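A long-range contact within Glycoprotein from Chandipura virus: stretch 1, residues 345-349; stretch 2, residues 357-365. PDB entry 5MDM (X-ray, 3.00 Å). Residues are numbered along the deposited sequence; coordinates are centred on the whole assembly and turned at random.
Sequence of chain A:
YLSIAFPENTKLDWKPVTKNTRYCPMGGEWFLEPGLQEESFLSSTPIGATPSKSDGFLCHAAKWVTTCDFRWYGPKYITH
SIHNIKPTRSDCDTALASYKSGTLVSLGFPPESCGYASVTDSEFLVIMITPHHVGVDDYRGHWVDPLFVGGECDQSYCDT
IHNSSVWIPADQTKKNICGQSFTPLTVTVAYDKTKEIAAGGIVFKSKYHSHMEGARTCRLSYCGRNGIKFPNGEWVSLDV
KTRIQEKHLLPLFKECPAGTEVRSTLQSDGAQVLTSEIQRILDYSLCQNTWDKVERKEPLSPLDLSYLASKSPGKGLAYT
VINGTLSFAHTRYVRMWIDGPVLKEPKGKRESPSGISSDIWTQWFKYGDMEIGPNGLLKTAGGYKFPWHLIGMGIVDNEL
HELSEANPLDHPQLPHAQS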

# COMPACT_ATOMS: atom_id res chain seq x y z
N GLU A 345 -1.60 8.61 -32.38
CA GLU A 345 -0.51 8.68 -33.34
C GLU A 345 0.73 7.98 -32.77
O GLU A 345 0.92 7.96 -31.55
CB GLU A 345 -0.20 10.14 -33.68
CG GLU A 345 -1.36 10.88 -34.35
CD GLU A 345 -1.00 12.30 -34.75
OE1 GLU A 345 -1.81 12.94 -35.45
OE2 GLU A 345 0.09 12.77 -34.37
N PRO A 346 1.58 7.41 -33.64
CA PRO A 346 2.73 6.63 -33.16
C PRO A 346 3.86 7.53 -32.67
O PRO A 346 4.99 7.43 -33.15
CB PRO A 346 3.17 5.87 -34.40
CG PRO A 346 2.85 6.80 -35.52
CD PRO A 346 1.59 7.54 -35.11
N LYS A 347 3.55 8.41 -31.71
CA LYS A 347 4.52 9.38 -31.23
C LYS A 347 4.86 9.15 -29.76
O LYS A 347 4.17 8.41 -29.06
CB LYS A 347 4.00 10.81 -31.43
CG LYS A 347 3.56 11.13 -32.86
CD LYS A 347 3.56 12.63 -33.15
CE LYS A 347 2.52 13.37 -32.32
NZ LYS A 347 2.50 14.83 -32.65
N GLY A 348 5.93 9.79 -29.31
CA GLY A 348 6.33 9.70 -27.93
C GLY A 348 7.29 10.81 -27.57
O GLY A 348 7.97 11.37 -28.44
N LYS A 349 7.35 11.15 -26.29
CA LYS A 349 8.27 12.17 -25.81
C LYS A 349 9.62 11.52 -25.53
O LYS A 349 9.72 10.59 -24.74
CB LYS A 349 7.68 12.86 -24.59
CG LYS A 349 6.40 13.61 -24.89
CD LYS A 349 5.64 13.97 -23.63
CE LYS A 349 5.11 12.73 -22.93
NZ LYS A 349 4.23 11.93 -23.81
N SER A 357 6.71 15.70 -28.33
CA SER A 357 6.34 14.43 -28.93
C SER A 357 6.86 14.32 -30.36
O SER A 357 6.68 15.23 -31.16
CB SER A 357 4.83 14.22 -28.90
OG SER A 357 4.37 14.00 -27.57
N SER A 358 7.52 13.20 -30.65
CA SER A 358 8.10 12.98 -31.97
C SER A 358 7.69 11.61 -32.49
O SER A 358 7.26 10.75 -31.73
CB SER A 358 9.63 13.09 -31.90
OG SER A 358 10.15 12.45 -30.74
N ASP A 359 7.81 11.42 -33.80
CA ASP A 359 7.57 10.11 -34.40
C ASP A 359 8.61 9.13 -33.88
O ASP A 359 9.81 9.39 -33.97
CB ASP A 359 7.65 10.19 -35.93
CG ASP A 359 6.33 10.58 -36.57
OD1 ASP A 359 5.27 10.40 -35.92
OD2 ASP A 359 6.35 11.05 -37.72
N ILE A 360 8.15 8.01 -33.33
CA ILE A 360 9.05 7.05 -32.72
C ILE A 360 9.21 5.79 -33.57
O ILE A 360 10.25 5.13 -33.52
CB ILE A 360 8.61 6.67 -31.30
CG1 ILE A 360 7.29 5.90 -31.32
CG2 ILE A 360 8.46 7.92 -30.45
CD1 ILE A 360 6.76 5.55 -29.94
N TRP A 361 8.18 5.47 -34.35
CA TRP A 361 8.24 4.36 -35.30
C TRP A 361 7.28 4.57 -36.46
O TRP A 361 6.12 4.93 -36.26
CB TRP A 361 7.94 3.03 -34.61
CG TRP A 361 8.19 1.86 -35.50
CD1 TRP A 361 7.26 1.15 -36.21
CD2 TRP A 361 9.45 1.28 -35.81
NE1 TRP A 361 7.87 0.16 -36.93
CE2 TRP A 361 9.22 0.22 -36.71
CE3 TRP A 361 10.77 1.55 -35.42
CZ2 TRP A 361 10.25 -0.58 -37.21
CZ3 TRP A 361 11.79 0.76 -35.92
CH2 TRP A 361 11.52 -0.29 -36.81
N THR A 362 7.76 4.33 -37.68
CA THR A 362 6.96 4.59 -38.87
C THR A 362 7.09 3.50 -39.93
O THR A 362 6.50 3.60 -41.01
CB THR A 362 7.34 5.92 -39.51
OG1 THR A 362 6.53 6.14 -40.67
CG2 THR A 362 8.80 5.91 -39.92
N GLN A 363 7.87 2.46 -39.63
CA GLN A 363 8.11 1.37 -40.57
C GLN A 363 7.21 0.18 -40.26
O GLN A 363 7.63 -0.79 -39.63
CB GLN A 363 9.59 0.96 -40.51
CG GLN A 363 10.00 -0.12 -41.49
CD GLN A 363 11.39 -0.65 -41.18
OE1 GLN A 363 12.02 -0.26 -40.20
NE2 GLN A 363 11.87 -1.55 -42.02
N TRP A 364 5.96 0.25 -40.72
CA TRP A 364 4.96 -0.76 -40.37
C TRP A 364 4.89 -1.92 -41.36
O TRP A 364 4.96 -1.71 -42.57
CB TRP A 364 3.59 -0.10 -40.23
CG TRP A 364 3.61 1.05 -39.28
CD1 TRP A 364 3.78 2.37 -39.58
CD2 TRP A 364 3.47 0.97 -37.86
NE1 TRP A 364 3.74 3.12 -38.43
CE2 TRP A 364 3.56 2.28 -37.36
CE3 TRP A 364 3.28 -0.08 -36.96
CZ2 TRP A 364 3.46 2.57 -36.00
CZ3 TRP A 364 3.18 0.21 -35.61
CH2 TRP A 364 3.27 1.52 -35.15
N PHE A 365 4.76 -3.13 -40.84
CA PHE A 365 4.72 -4.32 -41.68
C PHE A 365 3.33 -4.94 -41.73
O PHE A 365 2.58 -4.90 -40.75
CB PHE A 365 5.73 -5.36 -41.21
CG PHE A 365 7.16 -4.92 -41.35
CD1 PHE A 365 7.76 -4.87 -42.60
CD2 PHE A 365 7.90 -4.56 -40.24
CE1 PHE A 365 9.07 -4.46 -42.74
CE2 PHE A 365 9.22 -4.15 -40.38
CZ PHE A 365 9.80 -4.10 -41.63

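Two short antiparallel strands, paired through G348 and S358, join the stretches, and 461 Å² of surface is buried between them. The pairing is backbone work: G348 N donates to S358 O (2.9 Å) and S358 N returns the bond to G348 O (2.9 Å), while I360 N reaches P346 O (3.2 Å, nearly linear) just beyond the paired strands. S358 OG adds a weak bond to G348 O (3.3 Å).

P346, which covers the most surface, has its CA-to-CB bond pointing toward the other stretch. P346 CB lies 3.6 Å from W361 O and 3.7 Å from W364 CZ2, meeting the indole at its edge; the proline cannot donate from its own N, but its carbonyl accepts the bond from I360 and its ring offers an apolar surface to W364.

S357, next in area, lies across from K349, and the short serine side chain meets an aliphatic carbon of the lysine there, S357 OG 3.4 Å from K349 CG. The CA-to-CB bond of K347 points sideways, and its methylenes run along the partner strand, K347 CG 3.6 Å from D359 OD1 and K347 CE 4.2 Å from S357 CB, while K347 NZ makes a long salt bridge to E345 OE2 (3.6 Å).

G348 is buried, and its bare backbone admits I360, whose CG2 sits 3.3 Å from G348 N; a CB on G348 would crowd that methyl.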